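Local coordinates for PadR family transcriptional regulator (PDB 6ABQ), which probably binds operator DNA as a dimeric, winged helix-turn-helix transcription factor of the PadR family and adjusts gene expression in response to a ligand, at residues 19-24 with 93-98; 64-69 with 82-87. All blocks are in the same frame, centred on the assembly; numbering follows the deposited sequence.

Contact 1 (19-24 with 93-98); sequences EGMILE and AIFWKR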
loop_
_atom_site.group_PDB
_atom_site.type_symbol
_atom_site.label_atom_id
_atom_site.label_comp_id
_atom_site.label_asym_id
_atom_site.label_seq_id
_atom_site.Cartn_x
_atom_site.Cartn_y
_atom_site.Cartn_z
ATOM N N GLU B 19 1.348 8.580 -2.162
ATOM C CA GLU B 19 0.677 9.786 -2.631
ATOM C C GLU B 19 0.088 10.617 -1.474
ATOM O O GLU B 19 0.248 11.841 -1.442
ATOM C CB GLU B 19 -0.413 9.422 -3.638
ATOM C CG GLU B 19 -0.994 10.625 -4.352
ATOM C CD GLU B 19 -2.013 10.269 -5.408
ATOM O OE1 GLU B 19 -1.661 9.565 -6.380
ATOM O OE2 GLU B 19 -3.167 10.725 -5.273
ATOM N N GLY B 20 -0.569 9.937 -0.534
ATOM C CA GLY B 20 -1.196 10.565 0.624
ATOM C C GLY B 20 -0.192 11.243 1.534
ATOM O O GLY B 20 -0.438 12.353 2.018
ATOM N N MET B 21 0.937 10.566 1.755
ATOM C CA MET B 21 2.048 11.090 2.556
ATOM C C MET B 21 2.610 12.376 1.970
ATOM O O MET B 21 2.826 13.349 2.700
ATOM C CB MET B 21 3.163 10.043 2.720
ATOM C CG MET B 21 2.803 8.807 3.537
ATOM S SD MET B 21 2.301 9.187 5.224
ATOM C CE MET B 21 0.536 9.411 5.033
ATOM N N ILE B 22 2.815 12.369 0.654
ATOM C CA ILE B 22 3.378 13.506 -0.071
ATOM C C ILE B 22 2.426 14.708 -0.012
ATOM O O ILE B 22 2.855 15.807 0.338
ATOM C CB ILE B 22 3.796 13.112 -1.514
ATOM C CG1 ILE B 22 4.932 12.074 -1.445
ATOM C CG2 ILE B 22 4.243 14.341 -2.304
ATOM C CD1 ILE B 22 5.291 11.387 -2.745
ATOM N N LEU B 23 1.143 14.480 -0.310
ATOM C CA LEU B 23 0.104 15.499 -0.152
ATOM C C LEU B 23 0.076 16.076 1.275
ATOM O O LEU B 23 -0.007 17.299 1.442
ATOM C CB LEU B 23 -1.286 14.957 -0.557
ATOM C CG LEU B 23 -1.608 14.660 -2.034
ATOM C CD1 LEU B 23 -2.921 13.899 -2.157
ATOM C CD2 LEU B 23 -1.648 15.910 -2.898
ATOM N N GLU B 24 0.173 15.200 2.280
ATOM C CA GLU B 24 0.245 15.610 3.693
ATOM C C GLU B 24 1.444 16.512 3.987
ATOM O O GLU B 24 1.289 17.530 4.652
ATOM C CB GLU B 24 0.227 14.390 4.631
ATOM C CG GLU B 24 0.342 14.712 6.121
ATOM C CD GLU B 24 -0.908 15.352 6.726
ATOM O OE1 GLU B 24 -2.038 15.085 6.273
ATOM O OE2 GLU B 24 -0.754 16.129 7.683
ATOM N N ALA B 93 -7.996 15.006 2.514
ATOM C CA ALA B 93 -9.068 14.640 3.446
ATOM C C ALA B 93 -9.726 13.315 3.050
ATOM O O ALA B 93 -9.979 12.476 3.913
ATOM C CB ALA B 93 -10.104 15.753 3.555
ATOM N N ILE B 94 -9.970 13.137 1.746
ATOM C CA ILE B 94 -10.499 11.888 1.181
ATOM C C ILE B 94 -9.534 10.703 1.388
ATOM O O ILE B 94 -9.983 9.614 1.745
ATOM C CB ILE B 94 -10.926 12.057 -0.306
ATOM C CG1 ILE B 94 -12.141 12.988 -0.412
ATOM C CG2 ILE B 94 -11.299 10.716 -0.934
ATOM C CD1 ILE B 94 -12.371 13.577 -1.788
ATOM N N PHE B 95 -8.230 10.928 1.175
ATOM C CA PHE B 95 -7.194 9.913 1.430
ATOM C C PHE B 95 -7.247 9.362 2.856
ATOM O O PHE B 95 -7.206 8.141 3.040
ATOM C CB PHE B 95 -5.776 10.426 1.124
ATOM C CG PHE B 95 -4.683 9.589 1.744
ATOM C CD1 PHE B 95 -4.296 8.376 1.163
ATOM C CD2 PHE B 95 -4.063 9.988 2.932
ATOM C CE1 PHE B 95 -3.306 7.590 1.745
ATOM C CE2 PHE B 95 -3.072 9.204 3.518
ATOM C CZ PHE B 95 -2.691 8.007 2.920
ATOM N N TRP B 96 -7.315 10.262 3.844
ATOM C CA TRP B 96 -7.368 9.880 5.263
ATOM C C TRP B 96 -8.625 9.069 5.616
ATOM O O TRP B 96 -8.553 8.121 6.409
ATOM C CB TRP B 96 -7.220 11.104 6.182
ATOM C CG TRP B 96 -5.820 11.697 6.196
ATOM C CD1 TRP B 96 -5.459 12.957 5.808
ATOM C CD2 TRP B 96 -4.604 11.042 6.603
ATOM N NE1 TRP B 96 -4.101 13.133 5.951
ATOM C CE2 TRP B 96 -3.552 11.975 6.437
ATOM C CE3 TRP B 96 -4.302 9.758 7.093
ATOM C CZ2 TRP B 96 -2.220 11.669 6.748
ATOM C CZ3 TRP B 96 -2.983 9.452 7.399
ATOM C CH2 TRP B 96 -1.957 10.406 7.230
ATOM N N LYS B 97 -9.760 9.442 5.018
ATOM C CA LYS B 97 -11.005 8.689 5.158
ATOM C C LYS B 97 -10.868 7.262 4.612
ATOM O O LYS B 97 -11.282 6.303 5.265
ATOM C CB LYS B 97 -12.178 9.437 4.506
ATOM C CG LYS B 97 -13.038 10.209 5.507
ATOM C CD LYS B 97 -13.696 11.465 4.926
ATOM C CE LYS B 97 -14.961 11.189 4.114
ATOM N NZ LYS B 97 -16.077 10.576 4.897
ATOM N N ARG B 98 -10.261 7.128 3.434
ATOM C CA ARG B 98 -10.096 5.819 2.785
ATOM C C ARG B 98 -9.032 4.960 3.476
ATOM O O ARG B 98 -9.222 3.745 3.654
ATOM C CB ARG B 98 -9.785 5.985 1.297
ATOM C CG ARG B 98 -10.929 6.589 0.502
ATOM C CD ARG B 98 -10.490 6.945 -0.905
ATOM N NE ARG B 98 -11.643 7.137 -1.779
ATOM C CZ ARG B 98 -11.626 7.804 -2.931
ATOM N NH1 ARG B 98 -10.510 8.378 -3.372
ATOM N NH2 ARG B 98 -12.743 7.906 -3.639
#
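Gly20 presents its CA to the face of the Phe95 ring: Gly20 CA sits 3.5 Å from the ring centroid and only 3° off the ring normal, a CH-pi contact over the centre of the face. Having no side chain, glycine lets the ring come down directly on its CA. Phe95 reaches it because its CG is anti to the backbone N (chi1 163°), which sends the ring straight across the gap between two roughly antiparallel helices whose axes pass 10.0 Å apart here. Next along, Met21 starts out away from the other helix, but its chain bends at chi2 and chi3 and brings the methyl back: Met21 CE lies 3.5 Å from Trp96 CH2 and 3.9 Å from Phe95 CE2, an apolar tip that touches both rings. Glu24 supplies the polar end. Glu24 OE1 accepts a hydrogen bond from Trp96 NE1 (2.9 Å), lying near the indole plane, though the N-H angle of 143° is bent; the carboxylate is steeply turned to the ring, and its OE2 makes a salt bridge with Arg28. The contact thus pins helix 17-27 on the long helix 86-110, while Met21 also touches Leu40 of helix 33-42 and Ile106 of the second subunit.

Contact 2 (64-69 with 82-87); sequences GLVEIE and YTLSPA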
loop_
_atom_site.group_PDB
_atom_site.type_symbol
_atom_site.label_atom_id
_atom_site.label_comp_id
_atom_site.label_asym_id
_atom_site.label_seq_id
_atom_site.Cartn_x
_atom_site.Cartn_y
_atom_site.Cartn_z
ATOM N N GLY B 64 -4.471 17.661 -10.683
ATOM C CA GLY B 64 -4.910 19.031 -10.406
ATOM C C GLY B 64 -4.854 19.402 -8.937
ATOM O O GLY B 64 -5.563 20.309 -8.497
ATOM N N LEU B 65 -3.983 18.719 -8.195
ATOM C CA LEU B 65 -3.923 18.813 -6.730
ATOM C C LEU B 65 -2.847 19.757 -6.170
ATOM O O LEU B 65 -2.828 20.038 -4.960
ATOM C CB LEU B 65 -3.766 17.403 -6.117
ATOM C CG LEU B 65 -4.719 16.279 -6.558
ATOM C CD1 LEU B 65 -4.351 14.989 -5.849
ATOM C CD2 LEU B 65 -6.199 16.602 -6.349
ATOM N N VAL B 66 -1.958 20.235 -7.043
ATOM C CA VAL B 66 -0.794 21.032 -6.625
ATOM C C VAL B 66 -0.583 22.278 -7.477
ATOM O O VAL B 66 -0.966 22.323 -8.643
ATOM C CB VAL B 66 0.534 20.213 -6.570
ATOM C CG1 VAL B 66 0.532 19.221 -5.411
ATOM C CG2 VAL B 66 0.837 19.518 -7.899
ATOM N N GLU B 67 0.046 23.279 -6.862
ATOM C CA GLU B 67 0.422 24.528 -7.512
ATOM C C GLU B 67 1.944 24.670 -7.491
ATOM O O GLU B 67 2.587 24.338 -6.492
ATOM C CB GLU B 67 -0.265 25.697 -6.817
ATOM C CG GLU B 67 -1.785 25.607 -6.913
ATOM C CD GLU B 67 -2.519 26.772 -6.284
ATOM O OE1 GLU B 67 -2.042 27.923 -6.363
ATOM O OE2 GLU B 67 -3.607 26.532 -5.723
ATOM N N ILE B 68 2.511 25.133 -8.605
ATOM C CA ILE B 68 3.957 25.082 -8.816
ATOM C C ILE B 68 4.590 26.477 -8.946
ATOM O O ILE B 68 4.209 27.263 -9.813
ATOM C CB ILE B 68 4.352 24.203 -10.040
ATOM C CG1 ILE B 68 3.651 22.839 -10.020
ATOM C CG2 ILE B 68 5.860 23.979 -10.094
ATOM C CD1 ILE B 68 2.528 22.693 -11.029
ATOM N N GLU B 69 5.553 26.764 -8.071
ATOM C CA GLU B 69 6.376 27.968 -8.186
ATOM C C GLU B 69 7.857 27.622 -8.273
ATOM O O GLU B 69 8.403 26.944 -7.399
ATOM C CB GLU B 69 6.120 28.961 -7.041
ATOM C CG GLU B 69 6.952 30.240 -7.148
ATOM C CD GLU B 69 6.765 31.223 -6.005
ATOM O OE1 GLU B 69 6.047 30.932 -5.022
ATOM O OE2 GLU B 69 7.357 32.315 -6.094
ATOM N N TYR B 82 6.028 23.163 -4.514
ATOM C CA TYR B 82 4.659 22.700 -4.592
ATOM C C TYR B 82 3.878 23.128 -3.363
ATOM O O TYR B 82 4.372 23.010 -2.238
ATOM C CB TYR B 82 4.621 21.178 -4.765
ATOM C CG TYR B 82 5.203 20.708 -6.088
ATOM C CD1 TYR B 82 6.593 20.665 -6.297
ATOM C CD2 TYR B 82 4.366 20.324 -7.139
ATOM C CE1 TYR B 82 7.123 20.246 -7.511
ATOM C CE2 TYR B 82 4.886 19.897 -8.358
ATOM C CZ TYR B 82 6.258 19.860 -8.536
ATOM O OH TYR B 82 6.766 19.441 -9.729
ATOM N N THR B 83 2.679 23.666 -3.602
ATOM C CA THR B 83 1.661 23.876 -2.564
ATOM C C THR B 83 0.386 23.134 -2.969
ATOM O O THR B 83 0.225 22.774 -4.141
ATOM C CB THR B 83 1.353 25.366 -2.320
ATOM O OG1 THR B 83 1.130 26.032 -3.574
ATOM C CG2 THR B 83 2.498 26.030 -1.575
ATOM N N LEU B 84 -0.512 22.886 -2.016
ATOM C CA LEU B 84 -1.796 22.275 -2.359
ATOM C C LEU B 84 -2.760 23.292 -2.962
ATOM O O LEU B 84 -2.877 24.415 -2.480
ATOM C CB LEU B 84 -2.450 21.585 -1.154
ATOM C CG LEU B 84 -1.843 20.342 -0.486
ATOM C CD1 LEU B 84 -2.874 19.741 0.459
ATOM C CD2 LEU B 84 -1.372 19.286 -1.480
ATOM N N SER B 85 -3.429 22.881 -4.037
ATOM C CA SER B 85 -4.590 23.587 -4.558
ATOM C C SER B 85 -5.783 23.204 -3.669
ATOM O O SER B 85 -5.676 22.233 -2.903
ATOM C CB SER B 85 -4.831 23.190 -6.022
ATOM O OG SER B 85 -5.329 21.868 -6.142
ATOM N N PRO B 86 -6.914 23.955 -3.747
ATOM C CA PRO B 86 -8.102 23.533 -2.977
ATOM C C PRO B 86 -8.523 22.073 -3.216
ATOM O O PRO B 86 -8.907 21.394 -2.255
ATOM C CB PRO B 86 -9.182 24.515 -3.441
ATOM C CG PRO B 86 -8.408 25.769 -3.686
ATOM C CD PRO B 86 -7.099 25.317 -4.296
ATOM N N ALA B 87 -8.416 21.604 -4.467
ATOM C CA ALA B 87 -8.645 20.199 -4.822
ATOM C C ALA B 87 -7.689 19.225 -4.102
ATOM O O ALA B 87 -8.107 18.136 -3.701
ATOM C CB ALA B 87 -8.576 20.005 -6.332
HETATM O O HOH W 1 3.555 26.546 -4.972
HETATM O O HOH W 2 0.091 28.467 -3.882
#
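Ile68 and Tyr82, a non-hydrogen-bonded antiparallel pair, lie side by side, pointing the same way, with Ile68 CG1 3.6 Å from Tyr82 CE2 and its CG2 over one face of the ring. Val66 CG2 meets the edge of the ring, 3.7 Å from Tyr82 CD2; beta-branched residues suit these extended positions and flank the aromatic ring, whose hydroxyl is hydrogen-bonded to Glu61. Glu67 and Thr83 share the opposite face and form a hydrogen-bonded pair, Glu67 N to Thr83 O at 2.8 Å and Thr83 N to Glu67 O at 3.0 Å. Two polar side chains suit this hydrated side: one water links Thr83 OG1 to Glu67 O, and a second bonds the same hydroxyl and reaches Glu67 OE1 only weakly. Ser85 OG stands between its own N and carbonyl carbon (chi1 72°) and donates to Gly64 O at 2.8 Å. Ser85 N reaches Leu65 O (3.0 Å) from above the carbonyl plane. Ser85 is the N-cap of helix 86-110, whereas Gly64, with positive phi, closes helix 50-62 in a Schellman motif. This base of the hairpin, the wing of the winged-helix fold, rests on helix 50-62 through Tyr82 on Leu57, and on helix 17-27 through Leu84 on Ile26.

How the contacts relate
From the N terminus the chain first lays down helix 17-27, whose residues 19-24 meet their partner only at 93-98, after 68 intervening residues that include helices 33-42 and 50-62 and both strands. Contact 2 is nested inside this large loop: 64-69 leads out of helix 50-62, and after 12 more residues the chain returns at 82-87 to close the hairpin and start helix 86-110. That helix serves both contacts, its first turn in contact 2 and a later part of its first half in contact 1. The centres are about 14 Å apart, yet the contacts touch through Leu23, whose CD2 lies 3.7 Å from Leu84 CD2. Together they join the helical core, the wing and the long C-terminal helix that meets the second subunit.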